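Local coordinates for uncharacterized protein 4E10_S0_1Z6NA_001 (T18) (PDB 3LEF) that is a computationally designed epitope-scaffold on a thioredoxin-like framework, intended to present the HIV 4E10 epitope and elicit antibodies against it, at residues A[5-8]-A[9-12]; A[34-38]-A[39-43]. All blocks are in the same frame, centred on the assembly; numbering follows the deposited sequence.

Contact 1 (A[5-8]-A[9-12])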
loop_
_atom_site.group_PDB
_atom_site.type_symbol
_atom_site.label_atom_id
_atom_site.label_comp_id
_atom_site.label_asym_id
_atom_site.label_seq_id
_atom_site.Cartn_x
_atom_site.Cartn_y
_atom_site.Cartn_z
ATOM N N ALA A 5 12.149 13.289 1.944
ATOM C CA ALA A 5 11.862 13.458 3.383
ATOM C C ALA A 5 10.384 13.261 3.696
ATOM O O ALA A 5 10.017 12.737 4.752
ATOM C CB ALA A 5 12.289 14.857 3.854
ATOM N N GLU A 6 9.536 13.719 2.789
ATOM C CA GLU A 6 8.106 13.627 2.993
ATOM C C GLU A 6 7.669 12.189 2.805
ATOM O O GLU A 6 6.821 11.690 3.556
ATOM C CB GLU A 6 7.359 14.579 2.049
ATOM C CG GLU A 6 7.523 16.046 2.435
ATOM C CD GLU A 6 7.038 17.000 1.368
ATOM O OE1 GLU A 6 6.925 16.563 0.208
ATOM O OE2 GLU A 6 6.779 18.185 1.691
ATOM N N LEU A 7 8.268 11.522 1.820
ATOM C CA LEU A 7 7.957 10.121 1.534
ATOM C C LEU A 7 8.437 9.185 2.640
ATOM O O LEU A 7 7.744 8.242 3.013
ATOM C CB LEU A 7 8.561 9.698 0.187
ATOM C CG LEU A 7 7.806 10.178 -1.064
ATOM C CD1 LEU A 7 8.435 9.621 -2.328
ATOM C CD2 LEU A 7 6.327 9.793 -1.010
ATOM N N PHE A 8 9.629 9.442 3.162
ATOM C CA PHE A 8 10.177 8.653 4.267
ATOM C C PHE A 8 9.367 8.850 5.568
ATOM O O PHE A 8 9.278 7.974 6.422
ATOM C CB PHE A 8 11.654 9.025 4.461
ATOM C CG PHE A 8 12.361 8.187 5.483
ATOM C CD1 PHE A 8 13.034 7.044 5.112
ATOM C CD2 PHE A 8 12.352 8.556 6.828
ATOM C CE1 PHE A 8 13.676 6.274 6.048
ATOM C CE2 PHE A 8 12.987 7.781 7.769
ATOM C CZ PHE A 8 13.649 6.641 7.378
ATOM N N ASP A 9 8.756 10.011 5.708
ATOM C CA ASP A 9 7.957 10.307 6.895
ATOM C C ASP A 9 6.673 9.453 6.927
ATOM O O ASP A 9 6.325 8.886 7.974
ATOM C CB ASP A 9 7.645 11.802 6.917
ATOM C CG ASP A 9 6.836 12.224 8.129
ATOM O OD1 ASP A 9 7.287 11.976 9.274
ATOM O OD2 ASP A 9 5.758 12.832 7.928
ATOM N N ILE A 10 5.996 9.335 5.783
ATOM C CA ILE A 10 4.764 8.546 5.698
ATOM C C ILE A 10 5.038 7.060 5.464
ATOM O O ILE A 10 4.118 6.237 5.505
ATOM C CB ILE A 10 3.763 9.076 4.599
ATOM C CG1 ILE A 10 4.400 9.111 3.212
ATOM C CG2 ILE A 10 3.224 10.444 4.965
ATOM C CD1 ILE A 10 3.382 9.141 2.090
ATOM N N GLY A 11 6.291 6.706 5.197
ATOM C CA GLY A 11 6.665 5.297 5.118
ATOM C C GLY A 11 6.488 4.597 6.448
ATOM O O GLY A 11 6.664 5.179 7.473
ATOM N N GLU A 12 6.134 3.330 6.442
ATOM C CA GLU A 12 5.959 2.603 7.695
ATOM C C GLU A 12 7.253 1.919 8.108
ATOM O O GLU A 12 8.070 1.600 7.266
ATOM C CB GLU A 12 4.857 1.557 7.538
ATOM C CG GLU A 12 3.492 2.198 7.319
ATOM C CD GLU A 12 2.404 1.542 8.125
ATOM O OE1 GLU A 12 2.301 1.831 9.354
ATOM O OE2 GLU A 12 1.637 0.764 7.509
HETATM O O HOH W 1 5.348 13.909 4.808
#
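Ala5 O receives Asp9 N at 3.2 Å, but the N-H...O angle of 135° makes this i to i+4 bond weak. Asp9 CB lies 3.3 Å from the same Ala5 O. Glu6 O is shared: Ile10 N reaches it weakly at 3.3 Å in a straighter line (155°), Asp9 N adds a second weak bond, and a water donates to it at 2.9 Å. This water also makes a weak bond to Asp9 OD2, so solvent joins the carboxylate to the helix backbone. Asp9 CG stands anti to the backbone N (chi1 -179°), carrying OD2 to the water. Leu7 meets Ile10 through methyl ends, CD2 to CD1 at 4.3 Å, while Ile10 CG1 comes to 3.5 Å from Leu7 O; that carbonyl takes a weak bond from Gly11 N at 3.0 Å. Phe8 CB lies 3.3 Å from Asp9 N, and the side chain packs on Arg57, Glu87 and Ala89. Farther on, Gly11 leaves helical geometry and Glu12 bonds through its backbone to Ile90. Bonding from i to i+4, though weak here, marks a short N-terminal helix that runs into chain beside strand 86-91 of a thioredoxin-like sheet.

Contact 2 (A[34-38]-A[39-43])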
loop_
_atom_site.group_PDB
_atom_site.type_symbol
_atom_site.label_atom_id
_atom_site.label_comp_id
_atom_site.label_asym_id
_atom_site.label_seq_id
_atom_site.Cartn_x
_atom_site.Cartn_y
_atom_site.Cartn_z
ATOM N N GLN A 34 14.692 -15.971 10.940
ATOM C CA GLN A 34 15.320 -17.101 11.639
ATOM C C GLN A 34 16.632 -17.604 11.011
ATOM O O GLN A 34 17.532 -18.024 11.726
ATOM C CB GLN A 34 14.345 -18.283 11.745
ATOM C CG GLN A 34 13.482 -18.306 13.012
ATOM C CD GLN A 34 14.234 -18.792 14.261
ATOM O OE1 GLN A 34 15.420 -19.128 14.203
ATOM N NE2 GLN A 34 13.540 -18.813 15.400
ATOM N N LYS A 35 16.734 -17.568 9.689
ATOM C CA LYS A 35 17.934 -18.019 8.994
ATOM C C LYS A 35 19.113 -17.097 9.314
ATOM O O LYS A 35 20.221 -17.544 9.551
ATOM C CB LYS A 35 17.676 -18.056 7.480
ATOM C CG LYS A 35 18.629 -18.948 6.692
ATOM C CD LYS A 35 17.999 -19.439 5.385
ATOM C CE LYS A 35 18.589 -20.776 4.955
ATOM N NZ LYS A 35 17.758 -21.485 3.901
ATOM N N LEU A 36 18.862 -15.793 9.313
ATOM C CA LEU A 36 19.875 -14.818 9.727
ATOM C C LEU A 36 20.187 -14.902 11.225
ATOM O O LEU A 36 21.340 -14.784 11.633
ATOM C CB LEU A 36 19.403 -13.412 9.373
ATOM C CG LEU A 36 19.873 -12.754 8.072
ATOM C CD1 LEU A 36 20.736 -13.655 7.247
ATOM C CD2 LEU A 36 18.667 -12.272 7.304
ATOM N N GLU A 37 19.162 -15.102 12.045
ATOM C CA GLU A 37 19.350 -15.160 13.488
ATOM C C GLU A 37 20.185 -16.371 13.890
ATOM O O GLU A 37 20.966 -16.290 14.841
ATOM C CB GLU A 37 18.000 -15.187 14.223
ATOM C CG GLU A 37 17.100 -13.974 13.978
ATOM C CD GLU A 37 17.437 -12.761 14.834
ATOM O OE1 GLU A 37 16.651 -11.792 14.792
ATOM O OE2 GLU A 37 18.469 -12.765 15.543
ATOM N N SER A 38 20.021 -17.484 13.167
ATOM C CA SER A 38 20.780 -18.724 13.416
ATOM C C SER A 38 22.158 -18.718 12.755
ATOM O O SER A 38 23.169 -18.973 13.402
ATOM C CB SER A 38 20.018 -19.944 12.890
ATOM O OG SER A 38 18.681 -19.970 13.350
ATOM N N ASN A 39 22.196 -18.452 11.459
ATOM C CA ASN A 39 23.440 -18.519 10.696
ATOM C C ASN A 39 24.351 -17.302 10.891
ATOM O O ASN A 39 25.562 -17.393 10.763
ATOM C CB ASN A 39 23.128 -18.673 9.204
ATOM C CG ASN A 39 22.327 -19.931 8.897
ATOM O OD1 ASN A 39 22.437 -20.926 9.610
ATOM N ND2 ASN A 39 21.529 -19.897 7.821
ATOM N N GLY A 40 23.752 -16.155 11.155
ATOM C CA GLY A 40 24.499 -14.920 11.258
ATOM C C GLY A 40 24.941 -14.393 9.911
ATOM O O GLY A 40 24.259 -14.568 8.922
ATOM N N LEU A 41 26.092 -13.732 9.902
ATOM C CA LEU A 41 26.654 -13.093 8.722
ATOM C C LEU A 41 28.145 -13.298 8.753
ATOM O O LEU A 41 28.712 -13.487 9.824
ATOM C CB LEU A 41 26.405 -11.591 8.753
ATOM C CG LEU A 41 24.986 -11.078 8.866
ATOM C CD1 LEU A 41 25.097 -9.581 9.036
ATOM C CD2 LEU A 41 24.178 -11.442 7.619
ATOM N N PRO A 42 28.796 -13.264 7.583
ATOM C CA PRO A 42 30.258 -13.368 7.537
ATOM C C PRO A 42 30.922 -12.239 8.311
ATOM O O PRO A 42 30.355 -11.151 8.418
ATOM C CB PRO A 42 30.570 -13.254 6.033
ATOM C CG PRO A 42 29.348 -13.699 5.364
ATOM C CD PRO A 42 28.225 -13.187 6.230
ATOM N N SER A 43 32.108 -12.496 8.843
ATOM C CA SER A 43 32.786 -11.513 9.660
ATOM C C SER A 43 33.219 -10.290 8.854
ATOM O O SER A 43 33.204 -9.178 9.366
ATOM C CB SER A 43 33.974 -12.142 10.383
ATOM O OG SER A 43 34.837 -12.797 9.479
#
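Lys35 and Asn39 sit one turn apart at a glycine-terminated helix C-terminus, their side chains crossing at a slant: Asn39 ND2 lies 3.3 Å from Lys35 CG. The glycine is Gly40, the first residue to leave helical geometry, with a positive phi of 75°. Asn39 keeps helical backbone angles, and its N donates to Lys35 O at 2.9 Å along a fairly straight line (158°). Its CG is anti to its own carbonyl carbon (chi1 -60°), which brings the amide beside the oxygen end of the Lys35 carbonyl. ND2 stands 3.2 Å from Lys35 O, yet the angle is too poor for a hydrogen bond, so this is close packing of the amide against an oxygen already held by the backbone. The extended Lys35 chain passes the amide with its methylenes and carries NZ on to a hydrogen bond with Trp147 O.

A second pair, Leu36 and Leu41, bridges the turn on the inner side. The two side chains cross at an angle and touch through methyls, Leu36 CD1 to Leu41 CD2 at 4.1 Å. Helix 67-82, through Phe78, touches both leucines, while helix 151-163 adds Leu151 against Leu36 and Ile155 against Leu41. The apolar contact thus ties the last helical turn to the linker before helix 43-50. On the backbone of the same turn, Gly40 N bonds to Leu36 O at 2.8 Å from above the carbonyl plane.

Ser38 turns back along the helix instead. Its OG donates to Gln34 O at 2.8 Å, and its backbone N bonds to the same oxygen at 2.9 Å, the two donors arriving from opposite faces of the Gln34 carbonyl plane.

Contact 1 precedes contact 2 along the chain, with helix 14-19 and most of helix 23-39 between them. Their centres are 29 Å apart and their nearest atoms about 17 Å, without touch, on opposite sides of the chain's centre. Contact 1 takes in nearly all of helix 4-10, contact 2 the C-terminal end of helix 23-39, and the surroundings differ. Helix 4-10 packs side chains on strands 56-61 and 86-91 and on helix 93-99, and the second subunit reaches it. Contact 2 joins helix 23-39 to the linker before helix 43-50 and rests on helices 67-82 and 151-163, with no other chain of the assembly touching it. The two therefore sample separate surface regions of one thioredoxin-like scaffold.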